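Exopolyphosphatase (Cytophaga hutchinsonii, PDB 3MDQ) probably hydrolyses inorganic polyphosphate from its chain ends, releasing orthophosphate, as an exopolyphosphatase of the Ppx/GppA family within the actin-like ATPase clan. Local coordinates at residues A[43-47]-A[164-169]; A[251-256]-A[271-277]; A[9-13]-A[80-85]; A[217-222]-A[236-240]; A[14-20]-A[32-38]. One frame throughout, in Å; residues are numbered along the deposited sequence. Where two conformers were deposited one is given.

The two-domain, actin-like architecture of the Ppx/GppA family frames the five contacts. Contacts 5 and 3 share the N-terminal sheet, where strands 15-24 and 5-11 are neighbours; their centres lie about 11 Å apart, and the segments of contact 5 fall between those of contact 3 in the chain. Contacts 4 and 2 follow in series in the other domain, about 17 Å apart between centres, joined by Leu217 packing on Leu251 and Ile277. Contact 1 alternates with contact 3 along the chain and bridges the domains, touching contact 3 through Ile45 and contact 2 through Ile167. Sulfates, probably from the crystallisation liquor, sit at contacts 3 and 5, consistent with an anion-binding cleft.

Contact 1. Residues A[43-47]-A[164-169]; sequences GGITK and QRLIDR
A 3-10 turn, 45-47, closed by Lys47 N to Gly44 O at 2.9 Å, lies against the short helix 163-169 across the domain interface; the CA atoms of Thr46 and Arg165 are 5.8 Å apart. Gly43, phi/psi of 78/-4, leads into the turn. Ile45 is t, t, its CB pointing toward the helix. Gln164 CG comes first, meeting Ile45 CG2 at 3.8 Å. Arg165, extended as m, t, t, lays one guanidinium face over Ile45, CZ to CG1 3.7 Å, while its polar atoms bind Glu160, Gly141 O and Ser87. Arg165 O is 3.6 Å from Thr46 CG2. Asp168 (m) points toward the loop, CB 3.7 Å from Thr46 CG2. One water lies 2.8 Å from Asp168 OD2 and 2.8 Å from Gly43 N, another 2.7 Å from Asp168 OD2 and 2.9 Å from Thr46 N; both donate to OD2 and accept from N. Arg169 CB ends the row, 4.4 Å from Thr46 CG2. Apolar touches of Ile45 and Thr46, flanked by Asp168 water bridges, thus join the segments without direct hydrogen bonds.

Contact 2. Residues A[251-256]-A[271-277]; sequences LVASTR and DMVVVAI
Leu251 (m, t) forms the apolar centre, its CB directed toward helix 267-286: CD1 meets Ile277 CD1 at 3.4 Å and CD2 meets Val273 CG1 at 4.3 Å. That helix is kinked here, Val274 N and Val275 N lacking bonds to the turn before. Beside Leu251, Val252 (t) packs CG2 against Val274 CG1 at 4.2 Å and Ile277 CG2 at 4.3 Å; Val252 CA and Val274 CA are 5.9 Å apart. Val274 (t) places CG2 3.4 Å from Leu251 O. Helix 241-253 stops at this level, and Ser254 (p) turns its OG back to Leu251 O at 2.7 Å. Extended backbone at Ser254 and Thr255 (psi near 155°) carries the chain to the next helix, 256-260, with Thr255 as side-chain N-cap. At the polar edge Arg256, all t through chi3, reaches Asp271 (m): NE to OD1 is 2.8 Å, a hydrogen-bonded salt bridge, beside a second one from Arg256 to Glu267. The end of helix 241-253 thus packs on helix 267-286, the short helix 256-260 between them in sequence. Leu217 of helix 212-225 covers Leu251 and Ile277, Arg259 of helix 256-260 lies against Leu251, Val273 and Val274, and helix 163-169 touches Asp271 and Val275.

Contact 3. Residues A[9-13]-A[80-85]; sequences IDMGT and TGTSAV. With SO4 (sulfate ion), chain D.
Strands 5-11 and 76-81 run parallel here, Asp10 pairing with Thr80 at a CA-CA distance of 5.4 Å. Thr80 N donates to Ile9 O at 2.9 Å and Met11 N to Thr80 O at 3.1 Å. Past Met11 the first segment turns away, Met11 centring an inverse gamma turn (phi/psi -90/77), while strand 76-81 runs through Gly81 to Thr82 (-120/-136), at the N-cap position of helix 83-87 but without a side-chain capping bond. Thr13 and Ala84 draw together, CA to CA 5.3 Å, with a weak bond from Ala84 N to Thr13 OG1 at 3.4 Å. Met11 (selenomethionine; m, t, p) lies on the other side of the sheet from Asp10 and Thr80, its CE 4.2 Å from Val85 CG2. A CB on Gly81 would clash with Val85. Asp10 (t) and Thr82 (p) are joined by water: one molecule lies 2.8 Å from Asp10 OD1 and 2.7 Å from Thr82 OG1, another 2.6 Å from Asp10 OD1 and 2.9 Å from Thr80 OG1. A sulfate, probably from the crystallisation liquor, is held by Thr13, N to O2 at 3.1 Å and OG1 to O4 at 3.0 Å; Gly140, Gly141 and Ser142 complete its cradle. The DMGT sequence probably corresponds to the first phosphate-binding loop of the actin-like fold. Backbone NH and hydroxyl groups around a tetrahedral anion, near a hydrated carboxylate, suggest a phosphate site, consistent with polyphosphate binding.

Contact 4. Residues A[217-222]-A[236-240]; sequences LAEMNI and SYLLS
Helix 212-225 lies across strand 236-240, the axes of segments 217-222 and 236-240 passing 9.3 Å apart at 70°. Ala218 and Tyr237 come closest in backbone, 6.9 Å between CA atoms. The main bump is the Tyr237 ring (chi1 t, chi2 86°), pointing toward the helix and filling the hollow above small Ala218 between Ile222 and Asn221: Ala218 CB lies 3.6 Å from CD2 of Tyr237, and Ile222 CG1 (m, t) 3.5 Å from its CE1. At the ring's edge Asn221 (t) donates from ND2 to Tyr237 OH at 2.9 Å, a hydroxyl that also bonds Glu227. This is helix-on-sheet packing at the margin of the second domain's mixed sheet, where 236-240 is an outermost strand within this chain and runs antiparallel to 291-295, with backbone bonds from Tyr237 to Val294 and from Leu239 to Ile292. Because side chains alternate along the strand, Tyr237 and Leu239 both face the helix and Leu238 points away. Leu239 (t, p) is the second bump. It enters the hollow between Leu217 and Asn221, its CD1 3.5 Å from Asn221 CG and its CD2 4.4 Å from Leu217 CB. Asn221 thus lies between the two strand side chains, its amide also bonded to Asp243 and Arg246 of helix 241-253. Leu247 of the same helix also packs on Leu239, and Leu217 touches Leu251.

Contact 5. Residues A[14-20]-A[32-38]; sequences NTFHLLI and VNEKSAV. With SO4 (sulfate ion), chain E; SO4 (sulfate ion), chain F.
Strands 15-24 and 27-37 form an antiparallel hairpin, the axes of segments 15-20 and 32-37 4.6 Å apart at 160°. Asn14 O accepts from Val38 N at 2.9 Å, while its side chain (m) sends ND2 to a sulfate O1 at 2.9 Å. Thr15 (m) forms a non-hydrogen-bonded pair with Ala37 and binds the same sulfate, OG1 to O4 at 2.7 Å. Phe16 (m) and Ser36 form a hydrogen-bonded pair, Phe16 N to Ser36 O 2.8 Å and Ser36 N to Phe16 O 2.9 Å; Val38 CG2 makes a CH-pi contact, 3.6 Å from the Phe16 ring centroid. His17 (m) sits opposite Lys35, ND1 to CB 3.8 Å, and a water joins its ND1 at 2.8 Å to Asn33 OD1 at 2.5 Å. Leu18 pairs with Glu34, Leu18 N to Glu34 O and Glu34 N to Leu18 O both 2.9 Å. Leu19 faces Asn33, CD1 to CB 4.3 Å. Ile20 closes the register, N to Val32 O 2.9 Å. Phe16 and Leu18 pack on helix 52-71. On the face of Thr15 and His17, Lys35 NZ holds O1 of a second sulfate at 2.6 Å. Phe16, Leu18, Ile20 and Val32 thus give a mainly apolar face, while Thr15, His17 and Lys35 lie near sulfates, probably from the crystallisation liquor, consistent with an anion-binding cleft.

Contact 1. Residues A[43-47]-A[164-169]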
# COMPACT_ATOMS: atom_id res chain seq x y z
N GLY A 43 -12.34 -11.12 8.28
CA GLY A 43 -13.46 -12.04 8.34
C GLY A 43 -14.00 -12.51 6.99
O GLY A 43 -14.92 -13.36 6.96
N GLY A 44 -13.46 -12.01 5.88
CA GLY A 44 -13.98 -12.39 4.57
C GLY A 44 -13.09 -12.54 3.35
O GLY A 44 -13.42 -13.31 2.46
N ILE A 45 -11.96 -11.85 3.32
CA ILE A 45 -11.23 -11.75 2.09
C ILE A 45 -10.82 -13.08 1.50
O ILE A 45 -10.94 -13.23 0.28
CB ILE A 45 -10.07 -10.74 2.19
CG1 ILE A 45 -9.59 -10.35 0.78
CG2 ILE A 45 -8.97 -11.21 3.18
CD1 ILE A 45 -8.63 -9.14 0.76
N THR A 46 -10.32 -14.02 2.31
CA THR A 46 -9.85 -15.29 1.72
C THR A 46 -11.00 -16.21 1.33
O THR A 46 -10.77 -17.21 0.65
CB THR A 46 -8.87 -16.06 2.64
OG1 THR A 46 -9.54 -16.42 3.84
CG2 THR A 46 -7.66 -15.19 2.96
N LYS A 47 -12.23 -15.83 1.70
CA LYS A 47 -13.41 -16.61 1.35
C LYS A 47 -14.21 -15.91 0.28
O LYS A 47 -15.24 -16.42 -0.14
CB LYS A 47 -14.27 -16.88 2.59
CG LYS A 47 -13.59 -17.75 3.67
CD LYS A 47 -13.23 -19.12 3.13
CE LYS A 47 -12.57 -20.03 4.18
NZ LYS A 47 -12.31 -21.37 3.56
N GLN A 164 -3.32 -9.45 4.96
CA GLN A 164 -4.54 -10.02 5.56
C GLN A 164 -4.82 -11.40 4.96
O GLN A 164 -5.21 -12.33 5.69
CB GLN A 164 -5.74 -9.08 5.36
CG GLN A 164 -7.06 -9.58 5.98
CD GLN A 164 -7.03 -9.49 7.49
OE1 GLN A 164 -7.11 -8.38 8.02
NE2 GLN A 164 -6.85 -10.62 8.17
N ARG A 165 -4.63 -11.54 3.65
CA ARG A 165 -4.80 -12.85 3.03
C ARG A 165 -3.80 -13.85 3.56
O ARG A 165 -4.18 -14.98 3.84
CB ARG A 165 -4.65 -12.77 1.50
CG ARG A 165 -5.68 -11.91 0.81
CD ARG A 165 -5.45 -12.04 -0.73
NE ARG A 165 -6.34 -11.19 -1.49
CZ ARG A 165 -7.52 -11.58 -1.98
NH1 ARG A 165 -7.99 -12.80 -1.73
NH2 ARG A 165 -8.24 -10.73 -2.69
N LEU A 166 -2.55 -13.46 3.70
CA LEU A 166 -1.49 -14.37 4.14
C LEU A 166 -1.78 -14.88 5.54
O LEU A 166 -1.70 -16.10 5.76
CB LEU A 166 -0.13 -13.71 4.10
CG LEU A 166 0.38 -13.32 2.71
CD1 LEU A 166 1.74 -12.66 2.83
CD2 LEU A 166 0.37 -14.49 1.70
N ILE A 167 -2.14 -14.00 6.49
CA ILE A 167 -2.33 -14.43 7.87
C ILE A 167 -3.65 -15.21 8.04
O ILE A 167 -3.82 -15.93 9.03
CB ILE A 167 -2.23 -13.30 8.91
CG1 ILE A 167 -3.34 -12.26 8.76
CG2 ILE A 167 -0.83 -12.64 8.83
CD1 ILE A 167 -3.26 -11.17 9.73
N ASP A 168 -4.60 -15.06 7.12
CA ASP A 168 -5.85 -15.81 7.20
C ASP A 168 -5.75 -17.15 6.53
O ASP A 168 -6.44 -18.09 6.95
CB ASP A 168 -6.99 -15.01 6.55
CG ASP A 168 -7.44 -13.85 7.40
OD1 ASP A 168 -6.96 -13.67 8.54
OD2 ASP A 168 -8.34 -13.13 6.91
N ARG A 169 -4.96 -17.26 5.48
CA ARG A 169 -4.87 -18.51 4.74
C ARG A 169 -3.89 -19.47 5.36
O ARG A 169 -4.06 -20.70 5.19
CB ARG A 169 -4.54 -18.26 3.27
CG ARG A 169 -3.18 -17.87 2.98
CD ARG A 169 -3.10 -17.14 1.59
NE ARG A 169 -4.03 -17.71 0.60
CZ ARG A 169 -3.80 -18.82 -0.09
NH1 ARG A 169 -2.66 -19.49 0.08
NH2 ARG A 169 -4.71 -19.27 -0.96
O HOH W 1 -9.90 -12.21 9.03
O HOH W 2 -10.17 -14.20 5.25

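Contact 2. Residues A[251-256]-A[271-277]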
# COMPACT_ATOMS: atom_id res chain seq x y z
N LEU A 251 11.28 -7.72 14.26
CA LEU A 251 9.87 -8.03 14.04
C LEU A 251 9.63 -9.55 13.95
O LEU A 251 8.61 -10.01 14.43
CB LEU A 251 9.39 -7.31 12.78
CG LEU A 251 9.28 -5.81 12.96
CD1 LEU A 251 9.12 -5.08 11.59
CD2 LEU A 251 8.11 -5.42 13.88
N VAL A 252 10.55 -10.32 13.37
CA VAL A 252 10.40 -11.78 13.35
C VAL A 252 10.38 -12.33 14.80
O VAL A 252 9.65 -13.29 15.09
CB VAL A 252 11.44 -12.44 12.46
CG1 VAL A 252 11.51 -13.97 12.70
CG2 VAL A 252 11.16 -12.08 11.02
N ALA A 253 11.15 -11.75 15.70
CA ALA A 253 11.19 -12.23 17.09
C ALA A 253 9.96 -11.79 17.90
O ALA A 253 9.68 -12.37 18.93
CB ALA A 253 12.47 -11.73 17.80
N SER A 254 9.28 -10.75 17.45
CA SER A 254 8.24 -10.08 18.18
C SER A 254 6.94 -10.87 18.28
O SER A 254 6.59 -11.65 17.39
CB SER A 254 7.96 -8.68 17.57
OG SER A 254 7.21 -8.80 16.35
N THR A 255 6.21 -10.61 19.36
CA THR A 255 4.83 -11.03 19.45
C THR A 255 3.88 -9.94 18.97
O THR A 255 4.23 -8.77 18.92
CB THR A 255 4.45 -11.42 20.89
OG1 THR A 255 4.45 -10.24 21.68
CG2 THR A 255 5.41 -12.42 21.47
N ARG A 256 2.67 -10.34 18.62
CA ARG A 256 1.63 -9.39 18.24
C ARG A 256 1.46 -8.31 19.32
O ARG A 256 1.38 -7.11 19.03
CB ARG A 256 0.29 -10.10 18.01
CG ARG A 256 -0.83 -9.15 17.68
CD ARG A 256 -2.16 -9.91 17.46
NE ARG A 256 -3.26 -8.96 17.39
CZ ARG A 256 -4.03 -8.59 18.40
NH1 ARG A 256 -3.84 -9.09 19.62
NH2 ARG A 256 -4.98 -7.71 18.19
N ASP A 271 -0.84 -6.99 12.90
CA ASP A 271 -1.20 -8.37 12.59
C ASP A 271 -0.45 -8.96 11.41
O ASP A 271 -0.10 -10.15 11.44
CB ASP A 271 -2.67 -8.50 12.32
CG ASP A 271 -3.54 -8.21 13.52
OD1 ASP A 271 -3.04 -8.28 14.66
OD2 ASP A 271 -4.74 -7.90 13.27
N MSE A 272 -0.20 -8.17 10.37
CA MSE A 272 0.39 -8.69 9.13
C MSE A 272 1.86 -8.33 8.89
O MSE A 272 2.47 -8.85 7.95
CB MSE A 272 -0.43 -8.22 7.94
CG MSE A 272 -0.45 -6.75 7.78
SE MSE A 272 -1.13 -6.39 6.01
CE MSE A 272 0.59 -6.12 5.10
N VAL A 273 2.44 -7.45 9.71
CA VAL A 273 3.76 -6.89 9.40
C VAL A 273 4.88 -7.92 9.35
O VAL A 273 5.84 -7.72 8.61
CB VAL A 273 4.09 -5.68 10.31
CG1 VAL A 273 4.44 -6.11 11.72
CG2 VAL A 273 5.19 -4.81 9.68
N VAL A 274 4.75 -9.01 10.12
CA VAL A 274 5.81 -10.03 10.08
C VAL A 274 5.81 -10.81 8.73
O VAL A 274 6.87 -10.99 8.09
CB VAL A 274 5.72 -10.99 11.26
CG1 VAL A 274 6.96 -11.95 11.21
CG2 VAL A 274 5.69 -10.20 12.61
N VAL A 275 4.65 -11.21 8.23
CA VAL A 275 4.61 -11.81 6.91
C VAL A 275 5.02 -10.84 5.82
O VAL A 275 5.67 -11.21 4.84
CB VAL A 275 3.25 -12.51 6.61
CG1 VAL A 275 3.04 -13.70 7.58
CG2 VAL A 275 2.06 -11.56 6.67
N ALA A 276 4.69 -9.56 6.00
CA ALA A 276 5.13 -8.54 5.08
C ALA A 276 6.65 -8.44 5.04
O ALA A 276 7.23 -8.36 3.94
CB ALA A 276 4.45 -7.19 5.44
N ILE A 277 7.30 -8.40 6.21
CA ILE A 277 8.77 -8.31 6.23
C ILE A 277 9.42 -9.57 5.63
O ILE A 277 10.48 -9.48 5.01
CB ILE A 277 9.40 -7.91 7.62
CG1 ILE A 277 10.36 -6.70 7.43
CG2 ILE A 277 10.28 -9.01 8.15
CD1 ILE A 277 10.59 -5.86 8.58

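Contact 3. Residues A[9-13]-A[80-85]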
# COMPACT_ATOMS: atom_id res chain seq x y z
N ILE A 9 -9.91 9.29 -2.60
CA ILE A 9 -10.11 8.27 -1.55
C ILE A 9 -9.55 6.94 -2.09
O ILE A 9 -9.90 6.51 -3.19
CB ILE A 9 -11.59 8.09 -1.16
CG1 ILE A 9 -12.14 9.38 -0.57
CG2 ILE A 9 -11.75 6.88 -0.19
CD1 ILE A 9 -13.68 9.45 -0.45
N ASP A 10 -8.69 6.33 -1.30
CA ASP A 10 -8.15 4.99 -1.55
C ASP A 10 -8.84 4.08 -0.57
O ASP A 10 -8.56 4.14 0.65
CB ASP A 10 -6.61 5.01 -1.35
CG ASP A 10 -5.96 3.66 -1.35
OD1 ASP A 10 -6.60 2.61 -1.57
OD2 ASP A 10 -4.73 3.66 -1.11
N MSE A 11 -9.70 3.21 -1.08
CA MSE A 11 -10.40 2.22 -0.22
C MSE A 11 -9.59 0.95 -0.12
O MSE A 11 -9.91 -0.04 -0.75
CB MSE A 11 -11.79 1.89 -0.76
CG MSE A 11 -12.70 3.06 -0.72
SE MSE A 11 -14.43 2.71 -1.59
CE MSE A 11 -15.07 1.27 -0.47
N GLY A 12 -8.55 1.00 0.68
CA GLY A 12 -7.64 -0.14 0.84
C GLY A 12 -8.23 -1.23 1.70
O GLY A 12 -9.24 -1.06 2.37
N THR A 13 -7.61 -2.39 1.66
CA THR A 13 -8.11 -3.55 2.36
C THR A 13 -8.09 -3.35 3.89
O THR A 13 -9.02 -3.73 4.58
CB THR A 13 -7.28 -4.80 1.95
OG1 THR A 13 -7.43 -5.01 0.54
CG2 THR A 13 -7.66 -6.06 2.74
N THR A 80 -11.31 5.08 -5.32
CA THR A 80 -10.94 3.86 -5.99
C THR A 80 -11.19 2.70 -5.03
O THR A 80 -11.04 2.83 -3.83
CB THR A 80 -9.47 3.85 -6.43
OG1 THR A 80 -8.63 4.02 -5.28
CG2 THR A 80 -9.18 4.97 -7.46
N GLY A 81 -11.65 1.60 -5.57
CA GLY A 81 -11.74 0.35 -4.82
C GLY A 81 -10.73 -0.63 -5.41
O GLY A 81 -10.69 -0.82 -6.62
N THR A 82 -9.95 -1.28 -4.55
CA THR A 82 -8.85 -2.16 -5.01
C THR A 82 -9.07 -3.61 -4.51
O THR A 82 -10.18 -4.12 -4.69
CB THR A 82 -7.51 -1.59 -4.61
OG1 THR A 82 -7.47 -1.32 -3.19
CG2 THR A 82 -7.24 -0.29 -5.46
N SER A 83 -8.05 -4.30 -4.00
CA SER A 83 -8.13 -5.77 -3.83
C SER A 83 -9.41 -6.28 -3.11
O SER A 83 -10.08 -7.18 -3.61
CB SER A 83 -6.92 -6.24 -3.04
OG SER A 83 -6.96 -7.65 -2.88
N ALA A 84 -9.69 -5.80 -1.91
CA ALA A 84 -10.83 -6.34 -1.18
C ALA A 84 -12.16 -6.04 -1.90
O ALA A 84 -13.08 -6.83 -1.88
CB ALA A 84 -10.89 -5.80 0.25
N VAL A 85 -12.24 -4.90 -2.55
CA VAL A 85 -13.46 -4.52 -3.28
C VAL A 85 -13.60 -5.36 -4.54
O VAL A 85 -14.62 -6.06 -4.76
CB VAL A 85 -13.47 -3.03 -3.61
CG1 VAL A 85 -14.69 -2.66 -4.48
CG2 VAL A 85 -13.43 -2.15 -2.34
S SO4 D . -4.51 -2.98 -0.23
O1 SO4 D . -4.06 -4.35 -0.57
O2 SO4 D . -4.52 -2.77 1.26
O3 SO4 D . -3.59 -2.02 -0.86
O4 SO4 D . -5.79 -2.94 -0.93
O HOH W 3 -6.95 6.14 -4.58
O HOH W 4 -5.50 0.15 -2.16
O HOH W 5 -8.31 1.80 -3.39
O HOH W 6 -9.56 -2.68 -1.53

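Contact 4. Residues A[217-222]-A[236-240]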
# COMPACT_ATOMS: atom_id res chain seq x y z
N LEU A 217 8.34 0.96 8.70
CA LEU A 217 9.75 0.62 8.79
C LEU A 217 10.59 1.89 8.84
O LEU A 217 11.52 2.00 9.64
CB LEU A 217 10.22 -0.29 7.65
CG LEU A 217 9.52 -1.67 7.59
CD1 LEU A 217 9.95 -2.40 6.32
CD2 LEU A 217 9.84 -2.45 8.90
N ALA A 218 10.27 2.85 7.98
CA ALA A 218 10.97 4.11 8.00
C ALA A 218 10.83 4.80 9.36
O ALA A 218 11.82 5.28 9.93
CB ALA A 218 10.49 5.02 6.87
N GLU A 219 9.60 4.88 9.87
CA GLU A 219 9.37 5.55 11.13
C GLU A 219 10.11 4.87 12.28
O GLU A 219 10.68 5.54 13.12
CB GLU A 219 7.87 5.67 11.43
CG GLU A 219 7.15 6.69 10.54
CD GLU A 219 5.63 6.73 10.74
OE1 GLU A 219 5.08 5.87 11.43
OE2 GLU A 219 4.99 7.64 10.18
N MSE A 220 10.15 3.53 12.28
CA MSE A 220 10.90 2.78 13.30
C MSE A 220 12.37 3.09 13.21
O MSE A 220 13.03 3.23 14.22
CB MSE A 220 10.68 1.27 13.15
CG MSE A 220 9.32 0.80 13.55
SE MSE A 220 8.92 -1.03 13.20
CE MSE A 220 9.99 -1.80 14.62
N ASN A 221 12.90 3.21 11.99
CA ASN A 221 14.31 3.45 11.83
C ASN A 221 14.69 4.86 12.27
O ASN A 221 15.77 5.08 12.82
CB ASN A 221 14.72 3.25 10.39
CG ASN A 221 16.21 2.91 10.25
OD1 ASN A 221 16.69 1.98 10.91
ND2 ASN A 221 16.93 3.69 9.44
N ILE A 222 13.82 5.80 11.97
CA ILE A 222 13.99 7.19 12.41
C ILE A 222 14.08 7.26 13.93
O ILE A 222 14.97 7.89 14.49
CB ILE A 222 12.87 8.07 11.84
CG1 ILE A 222 13.09 8.30 10.34
CG2 ILE A 222 12.74 9.42 12.58
CD1 ILE A 222 11.81 8.77 9.63
N SER A 236 10.78 10.79 0.14
CA SER A 236 11.49 9.52 0.15
C SER A 236 12.33 9.40 1.41
O SER A 236 12.70 10.42 1.99
CB SER A 236 12.37 9.39 -1.09
OG SER A 236 13.43 10.33 -1.12
N TYR A 237 12.69 8.16 1.76
CA TYR A 237 13.56 7.88 2.90
C TYR A 237 14.37 6.67 2.58
O TYR A 237 13.80 5.61 2.24
CB TYR A 237 12.70 7.63 4.16
CG TYR A 237 13.50 7.27 5.37
CD1 TYR A 237 14.03 8.26 6.17
CD2 TYR A 237 13.79 5.95 5.66
CE1 TYR A 237 14.81 7.92 7.30
CE2 TYR A 237 14.59 5.61 6.75
CZ TYR A 237 15.07 6.62 7.58
OH TYR A 237 15.87 6.29 8.67
N LEU A 238 15.70 6.76 2.66
CA LEU A 238 16.50 5.60 2.33
C LEU A 238 16.86 4.81 3.58
O LEU A 238 17.44 5.32 4.55
CB LEU A 238 17.75 5.98 1.58
CG LEU A 238 18.70 4.80 1.24
CD1 LEU A 238 19.47 5.16 -0.01
CD2 LEU A 238 19.67 4.43 2.37
N LEU A 239 16.51 3.54 3.51
CA LEU A 239 16.74 2.55 4.57
C LEU A 239 17.90 1.67 4.12
O LEU A 239 17.82 0.99 3.10
CB LEU A 239 15.47 1.69 4.77
CG LEU A 239 15.38 0.67 5.86
CD1 LEU A 239 15.40 1.36 7.25
CD2 LEU A 239 14.08 -0.12 5.65
N SER A 240 18.99 1.65 4.87
CA SER A 240 20.08 0.77 4.50
C SER A 240 19.71 -0.70 4.68
O SER A 240 18.84 -1.01 5.49
CB SER A 240 21.34 1.08 5.28
OG SER A 240 21.23 0.66 6.64

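Contact 5. Residues A[14-20]-A[32-38]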
# COMPACT_ATOMS: atom_id res chain seq x y z
N ASN A 14 -7.03 -2.77 4.43
CA ASN A 14 -6.94 -2.49 5.84
C ASN A 14 -7.33 -1.06 6.17
O ASN A 14 -8.08 -0.81 7.11
CB ASN A 14 -5.53 -2.77 6.35
CG ASN A 14 -5.19 -4.22 6.38
OD1 ASN A 14 -6.01 -5.10 6.12
ND2 ASN A 14 -3.93 -4.50 6.66
N THR A 15 -6.75 -0.12 5.43
CA THR A 15 -6.81 1.28 5.75
C THR A 15 -7.37 2.07 4.59
O THR A 15 -7.02 1.84 3.43
CB THR A 15 -5.39 1.79 6.06
OG1 THR A 15 -4.86 0.99 7.15
CG2 THR A 15 -5.38 3.31 6.41
N PHE A 16 -8.32 2.98 4.89
CA PHE A 16 -8.83 3.90 3.87
C PHE A 16 -8.07 5.21 4.02
O PHE A 16 -7.80 5.62 5.14
CB PHE A 16 -10.34 4.22 4.06
CG PHE A 16 -11.30 3.15 3.60
CD1 PHE A 16 -10.91 1.86 3.37
CD2 PHE A 16 -12.65 3.43 3.44
CE1 PHE A 16 -11.81 0.90 2.93
CE2 PHE A 16 -13.54 2.45 3.04
CZ PHE A 16 -13.12 1.17 2.80
N HIS A 17 -7.78 5.85 2.89
CA HIS A 17 -7.05 7.13 2.89
C HIS A 17 -7.83 8.19 2.18
O HIS A 17 -8.49 7.91 1.16
CB HIS A 17 -5.71 6.97 2.15
CG HIS A 17 -4.79 5.99 2.80
ND1 HIS A 17 -3.89 6.36 3.78
CD2 HIS A 17 -4.67 4.65 2.66
CE1 HIS A 17 -3.24 5.27 4.19
NE2 HIS A 17 -3.69 4.23 3.53
N LEU A 18 -7.71 9.42 2.66
CA LEU A 18 -8.30 10.59 2.06
C LEU A 18 -7.20 11.63 1.86
O LEU A 18 -6.55 12.04 2.80
CB LEU A 18 -9.39 11.21 2.95
CG LEU A 18 -9.96 12.56 2.49
CD1 LEU A 18 -10.69 12.52 1.11
CD2 LEU A 18 -10.93 13.07 3.58
N LEU A 19 -7.02 12.04 0.61
CA LEU A 19 -6.09 13.10 0.25
C LEU A 19 -6.84 14.23 -0.44
O LEU A 19 -7.52 14.01 -1.45
CB LEU A 19 -5.04 12.56 -0.71
CG LEU A 19 -3.98 13.55 -1.21
CD1 LEU A 19 -3.06 13.95 -0.10
CD2 LEU A 19 -3.15 12.89 -2.36
N ILE A 20 -6.73 15.45 0.07
CA ILE A 20 -7.32 16.61 -0.55
C ILE A 20 -6.20 17.58 -0.86
O ILE A 20 -5.39 17.89 0.03
CB ILE A 20 -8.38 17.31 0.32
CG1 ILE A 20 -9.52 16.35 0.63
CG2 ILE A 20 -8.93 18.59 -0.42
CD1 ILE A 20 -10.57 16.85 1.67
N VAL A 32 -5.43 18.04 3.19
CA VAL A 32 -5.80 16.95 4.10
C VAL A 32 -5.10 15.68 3.64
O VAL A 32 -5.08 15.39 2.44
CB VAL A 32 -7.34 16.69 4.06
CG1 VAL A 32 -7.72 15.46 4.92
CG2 VAL A 32 -8.13 17.93 4.49
N ASN A 33 -4.52 14.94 4.58
CA ASN A 33 -4.01 13.62 4.35
C ASN A 33 -4.40 12.83 5.60
O ASN A 33 -3.76 12.96 6.63
CB ASN A 33 -2.51 13.66 4.13
CG ASN A 33 -1.94 12.31 3.75
OD1 ASN A 33 -2.57 11.29 3.95
ND2 ASN A 33 -0.75 12.31 3.18
N GLU A 34 -5.47 12.03 5.48
CA GLU A 34 -6.17 11.40 6.60
C GLU A 34 -6.22 9.90 6.34
O GLU A 34 -6.30 9.49 5.20
CB GLU A 34 -7.61 11.93 6.64
CG GLU A 34 -8.48 11.45 7.77
CD GLU A 34 -8.83 12.56 8.72
OE1 GLU A 34 -8.47 13.72 8.42
OE2 GLU A 34 -9.47 12.29 9.75
N LYS A 35 -6.15 9.07 7.39
CA LYS A 35 -6.37 7.65 7.25
C LYS A 35 -7.37 7.16 8.29
O LYS A 35 -7.57 7.78 9.34
CB LYS A 35 -5.08 6.86 7.40
CG LYS A 35 -4.47 6.92 8.79
CD LYS A 35 -3.13 6.13 8.85
CE LYS A 35 -2.27 6.64 10.02
NZ LYS A 35 -0.83 6.33 9.85
N SER A 36 -7.96 6.02 7.99
CA SER A 36 -8.90 5.40 8.91
C SER A 36 -8.82 3.91 8.73
O SER A 36 -8.87 3.41 7.59
CB SER A 36 -10.30 5.93 8.54
OG SER A 36 -11.34 5.28 9.26
N ALA A 37 -8.66 3.19 9.84
CA ALA A 37 -8.58 1.74 9.80
C ALA A 37 -10.01 1.18 9.63
O ALA A 37 -10.94 1.56 10.38
CB ALA A 37 -7.91 1.19 11.09
N VAL A 38 -10.21 0.41 8.58
CA VAL A 38 -11.50 -0.13 8.23
C VAL A 38 -11.53 -1.64 8.29
O VAL A 38 -12.53 -2.23 8.68
CB VAL A 38 -11.92 0.34 6.80
CG1 VAL A 38 -13.16 -0.42 6.29
CG2 VAL A 38 -12.20 1.87 6.82
S SO4 E . -1.96 -1.21 6.20
O1 SO4 E . -2.39 -2.13 7.30
O2 SO4 E . -2.33 -1.60 4.87
O3 SO4 E . -0.46 -1.21 6.19
O4 SO4 E . -2.43 0.17 6.42
S SO4 F . 0.34 5.18 6.72
O1 SO4 F . -0.16 4.62 7.98
O2 SO4 F . -0.32 4.50 5.61
O3 SO4 F . 1.78 4.96 6.66
O4 SO4 F . 0.04 6.61 6.65
O HOH W 7 -3.90 9.16 3.88
O HOH W 8 -1.84 8.19 5.30